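GH62 hydrolase (Scytalidium thermophilum, PDB 4PVA) probably removes alpha-L-arabinofuranosyl side groups from arabinoxylan, as a fungal glycoside hydrolase family 62 arabinofuranosidase involved in breaking down lignocellulose. Local coordinates at residues 298-301 with 306-309; 142-147 with 191-196; 282-285 with 289-292; 30-35 with 77-82; 71-76 with 129-134. One frame throughout, in Å; residues are numbered along the deposited sequence.

Contact 1. Residues 298-301 with 306-309; sequences VIRT and TLTL
Leu309 and Val298 reach toward each other tip to tip, CD2 of the leucine standing 3.6 Å from CG1 of the valine. That same CD2 methyl also lies against the aliphatic start of Arg300, 3.8 Å from its CG. Farther out the arginine chain bends at chi3 (-78°) and carries its flat end past Leu307. There Leu307 CD1 covers one face of the guanidinium, offset toward the rim, with Arg300 NE its nearest atom at 3.4 Å. The methyl sits over the plane and so leaves the N-H groups to other partners: NH2 forms a salt bridge with Glu297 and a hydrogen bond to Val105 O, which probably fix the rotation of the group. This buried, tightly packed part is wholly side chain to side chain. The looser side runs from exposed Thr301 to Thr308, where a water spans the gap, accepting weakly from Thr301 N at 3.1 Å and donating to Thr308 O at 2.8 Å. Around the contact, Val298 closes strand 296-298, the backbone of Arg300 bonds to Ala50 and Leu52 of strand 44-53, those of Leu307 and Leu309 hydrogen-bond Arg228 on strand 222-229, and the Arg300 side chain packs on Phe106 of strand 101-108.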
# COMPACT_ATOMS: atom_id res chain seq x y z
N VAL A 298 -3.58 -2.25 5.35
CA VAL A 298 -3.93 -3.02 6.55
C VAL A 298 -2.68 -3.33 7.37
O VAL A 298 -1.64 -3.77 6.82
CB VAL A 298 -4.63 -4.34 6.15
CG1 VAL A 298 -4.93 -5.20 7.37
CG2 VAL A 298 -5.89 -4.05 5.37
N ILE A 299 -2.75 -3.15 8.67
CA ILE A 299 -1.66 -3.55 9.56
C ILE A 299 -1.69 -5.06 9.68
O ILE A 299 -2.66 -5.64 10.17
CB ILE A 299 -1.79 -2.90 10.94
CG1 ILE A 299 -1.86 -1.38 10.84
CG2 ILE A 299 -0.59 -3.30 11.80
CD1 ILE A 299 -2.06 -0.69 12.17
N ARG A 300 -0.63 -5.72 9.25
CA ARG A 300 -0.62 -7.17 9.19
C ARG A 300 0.11 -7.81 10.38
O ARG A 300 1.21 -7.40 10.75
CB ARG A 300 -0.01 -7.62 7.87
CG ARG A 300 -0.96 -7.47 6.71
CD ARG A 300 -0.25 -7.65 5.37
NE ARG A 300 0.50 -6.45 4.98
CZ ARG A 300 1.83 -6.33 4.92
NH1 ARG A 300 2.64 -7.39 5.11
NH2 ARG A 300 2.34 -5.17 4.58
N THR A 301 -0.48 -8.86 10.95
CA THR A 301 0.18 -9.75 11.90
C THR A 301 0.69 -11.02 11.26
O THR A 301 1.59 -11.66 11.83
CB THR A 301 -0.78 -10.15 13.05
OG1 THR A 301 -1.97 -10.69 12.48
CG2 THR A 301 -1.11 -8.93 13.87
N THR A 306 2.45 -14.00 1.49
CA THR A 306 1.10 -14.28 1.03
C THR A 306 0.11 -13.14 1.31
O THR A 306 -1.03 -13.20 0.85
CB THR A 306 0.55 -15.63 1.61
OG1 THR A 306 0.40 -15.51 3.02
CG2 THR A 306 1.47 -16.80 1.26
N LEU A 307 0.51 -12.15 2.10
CA LEU A 307 -0.33 -10.96 2.36
C LEU A 307 -1.71 -11.40 2.85
O LEU A 307 -2.76 -10.92 2.41
CB LEU A 307 -0.40 -10.07 1.12
CG LEU A 307 0.75 -9.09 0.92
CD1 LEU A 307 0.83 -8.06 2.01
CD2 LEU A 307 2.12 -9.79 0.77
N THR A 308 -1.69 -12.28 3.84
CA THR A 308 -2.89 -12.86 4.42
C THR A 308 -3.44 -12.03 5.58
O THR A 308 -2.70 -11.62 6.46
CB THR A 308 -2.64 -14.31 4.86
OG1 THR A 308 -2.17 -15.06 3.74
CG2 THR A 308 -3.92 -14.95 5.39
N LEU A 309 -4.76 -11.82 5.56
CA LEU A 309 -5.51 -11.17 6.64
C LEU A 309 -6.39 -12.20 7.35
O LEU A 309 -7.06 -12.99 6.72
CB LEU A 309 -6.40 -10.06 6.08
CG LEU A 309 -5.72 -9.00 5.21
CD1 LEU A 309 -6.71 -7.93 4.86
CD2 LEU A 309 -4.52 -8.41 5.89
O HOH W 1 -2.24 -10.20 8.81

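Contact 2. Residues 142-147 with 191-196; sequences VFYPNG and YRSQTT
Tyr144 brings its phenol end onto Ser193, and the two hydroxyls are hydrogen-bonded with OH and OG only 2.6 Å apart. The serine oxygen lies at the edge of the tyrosine ring, near its plane, 3.5 Å from CE1, while Ser193 CB approaches Tyr144 OH to 3.2 Å. Ser193 OG is placed there by a chi1 of -67°, which sets it opposite the carbonyl carbon of its own residue. This single link between the segments buries only 75 Å², yet both side chains lie inside the protein, and Ser193 OG has a second partner in Ser205 O, so two partners hold the buried hydroxyl. At the tyrosine's root the chain folds into a type I beta turn from Tyr144 to Gly147, closed by Gly147 N to Tyr144 O at 3.0 Å. On the other side of the strand, Arg192 NH1 donates to Gln194 OE1 at 2.8 Å, in the carbonyl plane and on a lone pair, while its NH2 forms a salt bridge with Asp262. The turn follows strand 141-142 and leads to helix 150-155; Tyr144 crosses from it to strand 189-196, touching Leu181 of neighbouring strand 178-184 and meeting the ring of Trp161 on the way.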
# COMPACT_ATOMS: atom_id res chain seq x y z
N VAL A 142 15.89 -3.49 -9.05
CA VAL A 142 14.62 -3.36 -9.77
C VAL A 142 14.08 -4.70 -10.23
O VAL A 142 14.82 -5.66 -10.50
CB VAL A 142 14.71 -2.36 -10.93
CG1 VAL A 142 15.07 -0.99 -10.38
CG2 VAL A 142 15.66 -2.82 -12.02
N PHE A 143 12.75 -4.80 -10.30
CA PHE A 143 12.08 -5.99 -10.79
C PHE A 143 12.15 -6.13 -12.31
O PHE A 143 11.96 -7.24 -12.80
CB PHE A 143 10.60 -6.04 -10.34
CG PHE A 143 10.41 -6.34 -8.88
CD1 PHE A 143 10.53 -7.62 -8.42
CD2 PHE A 143 10.06 -5.33 -7.97
CE1 PHE A 143 10.32 -7.92 -7.10
CE2 PHE A 143 9.87 -5.63 -6.65
CZ PHE A 143 9.99 -6.92 -6.20
N TYR A 144 12.30 -5.03 -13.03
CA TYR A 144 12.33 -5.01 -14.48
C TYR A 144 13.68 -4.48 -14.92
O TYR A 144 13.85 -3.28 -15.06
CB TYR A 144 11.19 -4.17 -15.07
CG TYR A 144 9.80 -4.64 -14.63
CD1 TYR A 144 9.12 -5.63 -15.33
CD2 TYR A 144 9.16 -4.06 -13.54
CE1 TYR A 144 7.84 -6.02 -14.97
CE2 TYR A 144 7.88 -4.44 -13.16
CZ TYR A 144 7.23 -5.41 -13.89
OH TYR A 144 5.92 -5.73 -13.55
N PRO A 145 14.67 -5.38 -15.08
CA PRO A 145 16.06 -4.94 -15.32
C PRO A 145 16.26 -4.03 -16.53
O PRO A 145 17.20 -3.22 -16.54
CB PRO A 145 16.81 -6.25 -15.49
CG PRO A 145 16.00 -7.26 -14.78
CD PRO A 145 14.58 -6.84 -14.99
N ASN A 146 15.42 -4.14 -17.55
CA ASN A 146 15.60 -3.31 -18.76
C ASN A 146 14.85 -2.01 -18.70
O ASN A 146 14.98 -1.22 -19.64
CB ASN A 146 15.23 -4.10 -20.01
CG ASN A 146 16.13 -5.28 -20.19
OD1 ASN A 146 17.35 -5.15 -20.08
ND2 ASN A 146 15.55 -6.45 -20.36
N GLY A 147 14.07 -1.77 -17.64
CA GLY A 147 13.32 -0.52 -17.57
C GLY A 147 11.82 -0.70 -17.68
O GLY A 147 11.26 -1.81 -17.52
N TYR A 191 -1.88 -3.01 -13.74
CA TYR A 191 -1.01 -3.98 -14.39
C TYR A 191 -0.62 -5.07 -13.42
O TYR A 191 -0.57 -4.84 -12.23
CB TYR A 191 0.27 -3.35 -14.92
CG TYR A 191 0.06 -2.19 -15.88
CD1 TYR A 191 -0.07 -2.42 -17.22
CD2 TYR A 191 0.01 -0.89 -15.46
CE1 TYR A 191 -0.27 -1.36 -18.13
CE2 TYR A 191 -0.19 0.17 -16.34
CZ TYR A 191 -0.34 -0.08 -17.65
OH TYR A 191 -0.47 1.01 -18.56
N ARG A 192 -0.28 -6.24 -13.97
CA ARG A 192 0.18 -7.38 -13.18
C ARG A 192 1.20 -8.18 -13.94
O ARG A 192 0.96 -8.60 -15.07
CB ARG A 192 -0.99 -8.29 -12.83
CG ARG A 192 -0.67 -9.47 -11.91
CD ARG A 192 -1.79 -10.53 -11.93
NE ARG A 192 -1.94 -11.10 -13.24
CZ ARG A 192 -1.10 -11.95 -13.79
NH1 ARG A 192 -0.12 -12.49 -13.09
NH2 ARG A 192 -1.25 -12.31 -15.05
N SER A 193 2.33 -8.42 -13.29
CA SER A 193 3.37 -9.38 -13.75
C SER A 193 3.44 -10.53 -12.76
O SER A 193 2.94 -10.45 -11.64
CB SER A 193 4.74 -8.73 -13.82
OG SER A 193 4.80 -7.73 -14.85
N GLN A 194 4.14 -11.60 -13.16
CA GLN A 194 4.34 -12.74 -12.27
C GLN A 194 5.70 -13.37 -12.48
O GLN A 194 6.31 -13.25 -13.54
CB GLN A 194 3.24 -13.78 -12.47
CG GLN A 194 3.24 -14.40 -13.85
CD GLN A 194 2.11 -15.34 -14.08
OE1 GLN A 194 0.95 -14.99 -13.91
NE2 GLN A 194 2.44 -16.55 -14.47
N THR A 195 6.09 -14.10 -11.46
CA THR A 195 7.24 -15.01 -11.51
C THR A 195 6.97 -16.13 -10.53
O THR A 195 6.00 -16.12 -9.81
CB THR A 195 8.55 -14.28 -11.19
OG1 THR A 195 9.65 -15.17 -11.56
CG2 THR A 195 8.66 -13.88 -9.76
N THR A 196 7.78 -17.18 -10.51
CA THR A 196 7.56 -18.26 -9.55
C THR A 196 8.18 -17.90 -8.20
O THR A 196 9.13 -17.11 -8.13
CB THR A 196 8.14 -19.59 -10.03
OG1 THR A 196 9.56 -19.46 -10.10
CG2 THR A 196 7.54 -19.99 -11.36

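Contact 3. Residues 282-285 with 289-292; sequences VVFE and WTKS
Strand 282-284 and the loop segment 289-292 come nearest at Phe284 and Trp289, whose CA atoms stay 8.3 Å apart, so the gap is bridged mostly by the Phe284 ring. The two rings form an offset edge-to-face pair: the edge of Phe284 is turned toward the five-membered ring of Trp289, with the planes at 85° and the centroids 5.4 Å apart. Phe284 CE2 leads, 3.6 Å from Trp289 NE1, and that nitrogen lies near the plane of the phenylalanine ring. Thr290 fills the corner between them. Its CG2 sits over the centre of the indole on the side from which Phe284 comes, and also touches Phe284 CZ at 3.7 Å. This follows from a chi1 of -177°, which sends OG1 opposite the backbone N and turns the methyl inward to the rings. OG1 thus faces its own chain, where it hydrogen-bonds Ser292 O at 2.8 Å in the carbonyl plane, on a lone pair; Val322 N is a further backbone partner. Thr290 O, 3.5 Å from Phe284 CZ, accepts from Lys288 NZ. Trp289 NE1 gives its proton to the backbone Thr29 O, after strand 26-28. The contact is thus van der Waals and aromatic, with no hydrogen bond between the segments; the bonds to Thr29 and Ser292 probably help to hold indole and methyl in position for Phe284.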
# COMPACT_ATOMS: atom_id res chain seq x y z
N VAL A 282 -16.93 5.98 7.18
CA VAL A 282 -15.96 6.17 8.25
C VAL A 282 -16.53 7.19 9.18
O VAL A 282 -16.88 8.27 8.78
CB VAL A 282 -14.60 6.63 7.69
CG1 VAL A 282 -13.65 7.04 8.80
CG2 VAL A 282 -13.95 5.57 6.84
N VAL A 283 -16.61 6.82 10.46
CA VAL A 283 -17.09 7.73 11.51
C VAL A 283 -15.89 8.26 12.25
O VAL A 283 -15.07 7.49 12.79
CB VAL A 283 -18.03 7.01 12.49
CG1 VAL A 283 -18.44 7.96 13.61
CG2 VAL A 283 -19.27 6.50 11.77
N PHE A 284 -15.74 9.56 12.25
CA PHE A 284 -14.75 10.23 13.06
C PHE A 284 -15.38 10.42 14.41
O PHE A 284 -16.17 11.34 14.63
CB PHE A 284 -14.28 11.54 12.41
CG PHE A 284 -13.54 11.32 11.12
CD1 PHE A 284 -14.19 10.96 9.95
CD2 PHE A 284 -12.16 11.33 11.11
CE1 PHE A 284 -13.48 10.70 8.78
CE2 PHE A 284 -11.46 11.07 9.95
CZ PHE A 284 -12.11 10.73 8.80
N GLU A 285 -15.16 9.48 15.31
CA GLU A 285 -15.76 9.58 16.64
C GLU A 285 -15.14 10.68 17.47
O GLU A 285 -15.74 11.13 18.45
CB GLU A 285 -15.79 8.20 17.38
CG GLU A 285 -16.89 7.26 16.89
CD GLU A 285 -16.93 5.91 17.61
OE1 GLU A 285 -15.88 5.53 18.14
OE2 GLU A 285 -18.03 5.27 17.62
N TRP A 289 -10.83 15.38 10.56
CA TRP A 289 -9.65 16.11 10.05
C TRP A 289 -9.36 15.86 8.57
O TRP A 289 -8.45 16.44 8.01
CB TRP A 289 -8.42 15.73 10.89
CG TRP A 289 -8.13 14.24 10.87
CD1 TRP A 289 -8.78 13.27 11.59
CD2 TRP A 289 -7.12 13.57 10.11
NE1 TRP A 289 -8.24 12.03 11.30
CE2 TRP A 289 -7.21 12.20 10.43
CE3 TRP A 289 -6.11 13.99 9.22
CZ2 TRP A 289 -6.36 11.25 9.89
CZ3 TRP A 289 -5.27 13.03 8.68
CH2 TRP A 289 -5.42 11.67 9.02
N THR A 290 -10.09 14.96 7.95
CA THR A 290 -9.90 14.64 6.54
C THR A 290 -11.21 14.15 5.95
O THR A 290 -12.03 13.56 6.68
CB THR A 290 -8.80 13.55 6.39
OG1 THR A 290 -8.54 13.28 5.01
CG2 THR A 290 -9.20 12.26 7.09
N LYS A 291 -11.44 14.44 4.69
CA LYS A 291 -12.53 13.83 3.93
C LYS A 291 -12.04 12.75 2.96
O LYS A 291 -12.82 12.11 2.32
CB LYS A 291 -13.30 14.86 3.12
CG LYS A 291 -13.99 15.84 4.05
CD LYS A 291 -14.83 16.87 3.34
CE LYS A 291 -15.68 17.61 4.34
NZ LYS A 291 -16.50 18.63 3.65
N SER A 292 -10.73 12.57 2.91
CA SER A 292 -10.07 11.58 2.08
C SER A 292 -9.52 10.47 2.93
O SER A 292 -8.88 10.70 3.95
CB SER A 292 -8.94 12.24 1.30
OG SER A 292 -9.49 12.92 0.18

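Contact 4. Residues 30-35 with 77-82; sequences GPLVFP and TDFAEA
Leu32 and Phe79 meet around a shared water: it donates one hydrogen to Leu32 O at 2.7 Å and the other to Phe79 O at 2.8 Å, while no direct hydrogen bond joins segments 30-35 and 77-82; just beyond, Phe34 N bonds Asn83 OD1. Beside this bridge the Leu32 side chain crosses that of Phe79. Its CD1 methyl approaches Phe79 CD1 at 4.0 Å, and its other branch, CD2, reaches Phe79 O at 3.8 Å. Beside them Val33 CG2 packs on Ala82 CB at 3.9 Å; a chi1 of -176° spends CG1 on the direction opposite the backbone N and leaves CG2 for the alanine. These are light van der Waals contacts, with the water as the polar link between the two segments. Segment 77-82 curls on itself: Asp78 OD1 accepts from Ala80 N at 2.9 Å, met on its anti side, and Phe79 O, already holding the water, also takes the N-H of Ala82. Leu339 of strand 336-341 touches both Leu32 and Phe79. Packing and water make the join; of the two motifs here, an Asx turn at Asp78 shapes 77-82, and a classic beta bulge sets Leu32 and Val33 against Leu337 of strand 336-341.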
# COMPACT_ATOMS: atom_id res chain seq x y z
N GLY A 30 -8.12 10.51 15.18
CA GLY A 30 -7.56 11.74 14.66
C GLY A 30 -6.22 11.47 13.99
O GLY A 30 -5.81 10.31 13.83
N PRO A 31 -5.52 12.52 13.57
CA PRO A 31 -4.22 12.33 12.97
C PRO A 31 -3.24 11.79 13.97
O PRO A 31 -3.20 12.29 15.09
CB PRO A 31 -3.84 13.72 12.47
CG PRO A 31 -4.60 14.64 13.38
CD PRO A 31 -5.85 13.93 13.82
N LEU A 32 -2.48 10.78 13.60
CA LEU A 32 -1.58 10.11 14.51
C LEU A 32 -0.10 10.36 14.27
O LEU A 32 0.70 10.24 15.22
CB LEU A 32 -1.77 8.60 14.43
CG LEU A 32 -3.13 8.05 14.81
CD1 LEU A 32 -3.15 6.53 14.61
CD2 LEU A 32 -3.51 8.38 16.23
N VAL A 33 0.29 10.66 13.04
CA VAL A 33 1.70 10.87 12.71
C VAL A 33 1.87 12.08 11.81
O VAL A 33 1.27 12.14 10.73
CB VAL A 33 2.36 9.64 12.07
CG1 VAL A 33 3.85 9.91 11.85
CG2 VAL A 33 2.18 8.42 12.92
N PHE A 34 2.66 13.04 12.31
CA PHE A 34 2.96 14.30 11.67
C PHE A 34 4.43 14.31 11.23
O PHE A 34 5.25 13.59 11.78
CB PHE A 34 2.77 15.48 12.66
CG PHE A 34 1.35 15.78 13.00
CD1 PHE A 34 0.60 14.90 13.79
CD2 PHE A 34 0.76 16.94 12.55
CE1 PHE A 34 -0.71 15.21 14.13
CE2 PHE A 34 -0.55 17.23 12.87
CZ PHE A 34 -1.29 16.35 13.63
N PRO A 35 4.78 15.15 10.26
CA PRO A 35 6.18 15.41 10.01
C PRO A 35 6.87 15.96 11.26
O PRO A 35 6.24 16.64 12.08
CB PRO A 35 6.16 16.50 8.96
CG PRO A 35 4.83 16.51 8.38
CD PRO A 35 3.91 15.98 9.43
N THR A 77 4.43 1.15 20.25
CA THR A 77 3.53 0.18 20.82
C THR A 77 2.12 0.69 21.05
O THR A 77 1.23 -0.11 21.25
CB THR A 77 4.07 -0.35 22.18
OG1 THR A 77 4.23 0.74 23.11
CG2 THR A 77 5.40 -1.02 21.99
N ASP A 78 1.94 1.98 20.99
CA ASP A 78 0.68 2.63 21.32
C ASP A 78 0.37 3.70 20.29
O ASP A 78 1.11 4.63 20.13
CB ASP A 78 0.86 3.23 22.73
CG ASP A 78 -0.34 3.96 23.27
OD1 ASP A 78 -1.18 4.47 22.55
OD2 ASP A 78 -0.35 4.05 24.51
N PHE A 79 -0.77 3.57 19.60
CA PHE A 79 -1.12 4.50 18.54
C PHE A 79 -1.07 5.94 18.99
O PHE A 79 -0.68 6.82 18.23
CB PHE A 79 -2.48 4.23 17.96
CG PHE A 79 -2.55 2.99 17.12
CD1 PHE A 79 -1.90 2.94 15.90
CD2 PHE A 79 -3.27 1.90 17.55
CE1 PHE A 79 -1.96 1.78 15.15
CE2 PHE A 79 -3.36 0.75 16.77
CZ PHE A 79 -2.67 0.69 15.58
N ALA A 80 -1.48 6.20 20.23
CA ALA A 80 -1.49 7.57 20.75
C ALA A 80 -0.12 8.16 20.98
O ALA A 80 0.01 9.39 21.13
CB ALA A 80 -2.29 7.62 22.03
N GLU A 81 0.90 7.31 20.99
CA GLU A 81 2.30 7.70 21.14
C GLU A 81 3.10 7.61 19.84
O GLU A 81 4.28 7.93 19.81
CB GLU A 81 3.00 6.86 22.23
CG GLU A 81 2.37 7.00 23.61
CD GLU A 81 2.32 8.45 24.08
OE1 GLU A 81 3.26 9.22 23.78
OE2 GLU A 81 1.31 8.82 24.74
N ALA A 82 2.45 7.19 18.75
CA ALA A 82 3.14 7.08 17.45
C ALA A 82 3.79 8.38 17.01
O ALA A 82 4.86 8.36 16.39
CB ALA A 82 2.17 6.61 16.37
O HOH W 2 0.10 9.44 17.78

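Contact 5. Residues 71-76 with 129-134; sequences MVYFNF and PDINDP
Packing of one aromatic side chain against a turn joins two neighbouring four-stranded antiparallel sheets: Tyr73, on strand 68-76 of the first, lies against segment 129-134, in the loop after strand 123-128 of the second. Pro134 crosses the tyrosine at about a right angle, its CB 3.6 Å and its CG 3.7 Å from Tyr73 CD2. At the phenol end the backbone takes over, with Ile131 O 3.5 Å from Tyr73 OH, while the isoleucine side chain only grazes the ring. A chi1 of 164° extends Tyr73 from its strand, putting CG anti to the backbone N and the ring across the loop. Its hydroxyl is held within its own sheet: Asn75 ND2 donates to Tyr73 OH at 3.0 Å in a nearly straight bond (170°) lying close to the amide plane, and His58 ND1 is its partner on strand 56-65. Toward solvent a water links the segments, donating to Asn132 O at 2.7 Å and accepting only weakly from Asn75 ND2. Bonds within the loop and from the Asn128 side chain to Asp130 N and Asp133 O shape it. Asp130 OD1 takes two bonds from Asn132, one from the backbone N at 3.0 Å, arriving from above the carboxylate plane, and one from ND2 at 3.2 Å on the syn lone pair. Strand order and family fit the five-bladed beta-propeller known for these enzymes; within it this is a blade-to-blade contact of Tyr73 with Pro134 and Ile131, the loop being shaped by an Asx turn at Asp130 that coincides with a type I beta turn from Asp130 to Asp133.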
# COMPACT_ATOMS: atom_id res chain seq x y z
N MSE A 71 11.88 8.04 2.29
CA MSE A 71 11.11 7.17 3.18
C MSE A 71 11.67 7.14 4.58
O MSE A 71 12.88 7.43 4.80
CB MSE A 71 10.98 5.74 2.60
CG MSE A 71 10.35 5.75 1.20
SE MSE A 71 10.12 3.99 0.44
CE MSE A 71 12.00 3.44 0.47
N VAL A 72 10.80 6.79 5.50
CA VAL A 72 11.14 6.69 6.92
C VAL A 72 10.66 5.37 7.47
O VAL A 72 9.66 4.82 6.99
CB VAL A 72 10.52 7.80 7.79
CG1 VAL A 72 11.21 9.12 7.54
CG2 VAL A 72 9.00 7.92 7.65
N TYR A 73 11.36 4.88 8.49
CA TYR A 73 10.92 3.79 9.31
C TYR A 73 10.72 4.30 10.75
O TYR A 73 11.55 5.07 11.25
CB TYR A 73 11.95 2.66 9.29
CG TYR A 73 11.76 1.66 10.39
CD1 TYR A 73 10.80 0.67 10.31
CD2 TYR A 73 12.53 1.73 11.55
CE1 TYR A 73 10.60 -0.24 11.32
CE2 TYR A 73 12.34 0.83 12.59
CZ TYR A 73 11.39 -0.15 12.48
OH TYR A 73 11.22 -1.03 13.54
N PHE A 74 9.70 3.80 11.42
CA PHE A 74 9.55 4.03 12.84
C PHE A 74 8.73 2.90 13.46
O PHE A 74 8.02 2.17 12.77
CB PHE A 74 8.94 5.41 13.12
CG PHE A 74 7.60 5.66 12.48
CD1 PHE A 74 7.50 6.00 11.14
CD2 PHE A 74 6.45 5.58 13.23
CE1 PHE A 74 6.26 6.27 10.58
CE2 PHE A 74 5.20 5.83 12.65
CZ PHE A 74 5.12 6.18 11.32
N ASN A 75 8.81 2.78 14.79
CA ASN A 75 8.03 1.80 15.50
C ASN A 75 7.45 2.41 16.77
O ASN A 75 7.89 3.48 17.21
CB ASN A 75 8.82 0.51 15.77
CG ASN A 75 10.04 0.74 16.65
OD1 ASN A 75 9.93 1.21 17.79
ND2 ASN A 75 11.19 0.40 16.14
N PHE A 76 6.44 1.75 17.30
CA PHE A 76 5.75 2.20 18.51
C PHE A 76 4.92 1.04 19.02
O PHE A 76 4.69 0.05 18.31
CB PHE A 76 4.88 3.44 18.20
CG PHE A 76 3.83 3.21 17.12
CD1 PHE A 76 2.58 2.69 17.43
CD2 PHE A 76 4.09 3.52 15.79
CE1 PHE A 76 1.62 2.47 16.45
CE2 PHE A 76 3.11 3.31 14.82
CZ PHE A 76 1.90 2.78 15.15
N PRO A 129 17.48 -8.57 6.79
CA PRO A 129 17.11 -9.72 7.61
C PRO A 129 16.39 -9.38 8.92
O PRO A 129 15.78 -10.27 9.49
CB PRO A 129 18.47 -10.34 7.95
CG PRO A 129 19.40 -9.19 7.92
CD PRO A 129 18.95 -8.43 6.71
N ASP A 130 16.46 -8.14 9.36
CA ASP A 130 15.96 -7.74 10.67
C ASP A 130 15.23 -6.41 10.59
O ASP A 130 15.85 -5.35 10.49
CB ASP A 130 17.10 -7.65 11.70
CG ASP A 130 16.61 -7.46 13.11
OD1 ASP A 130 15.40 -7.23 13.37
OD2 ASP A 130 17.47 -7.58 14.01
N ILE A 131 13.90 -6.48 10.72
CA ILE A 131 13.08 -5.28 10.59
C ILE A 131 13.40 -4.24 11.65
O ILE A 131 13.17 -3.07 11.46
CB ILE A 131 11.59 -5.65 10.62
CG1 ILE A 131 10.71 -4.52 10.07
CG2 ILE A 131 11.14 -6.08 12.01
CD1 ILE A 131 9.26 -4.95 9.86
N ASN A 132 14.00 -4.67 12.76
CA ASN A 132 14.36 -3.75 13.82
C ASN A 132 15.65 -2.96 13.55
O ASN A 132 16.02 -2.09 14.35
CB ASN A 132 14.55 -4.53 15.12
CG ASN A 132 13.26 -5.11 15.63
OD1 ASN A 132 12.42 -4.38 16.14
ND2 ASN A 132 13.10 -6.42 15.50
N ASP A 133 16.36 -3.28 12.46
CA ASP A 133 17.64 -2.66 12.12
C ASP A 133 17.54 -1.84 10.84
O ASP A 133 17.99 -2.27 9.78
CB ASP A 133 18.70 -3.74 11.92
CG ASP A 133 18.87 -4.66 13.13
OD1 ASP A 133 18.47 -4.27 14.27
OD2 ASP A 133 19.41 -5.77 12.93
N PRO A 134 16.95 -0.64 10.91
CA PRO A 134 16.65 0.12 9.69
C PRO A 134 17.88 0.59 8.92
O PRO A 134 17.79 0.91 7.76
CB PRO A 134 15.83 1.30 10.21
CG PRO A 134 16.20 1.42 11.65
CD PRO A 134 16.37 0.01 12.10
O HOH W 3 14.37 -0.50 15.84

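Along the chain, contacts 4 and 5 interleave, their segments alternating, and contacts 2, 3 and 1 follow in series. Contact 4 lies with its centre about 16 Å from those of contacts 3 and 5 and touches both, Trp289 packing on Gly30 and Pro31, Ala82 and Val33 on Phe76 and Phe74. Ile299 also packs on Phe79, joining contact 1 to contact 4. Contact 2 stands apart, about 37 Å from contact 3 between centres. Contact 5 joins the sheet of strand 68-76 to that of strand 123-128. Contacts 1 and 3 both involve the mixed sheet holding strands 296-298, 282-284, 26-28 and 336-341, beside which contact 4 sits, consistent with a propeller closed by strands from both chain ends.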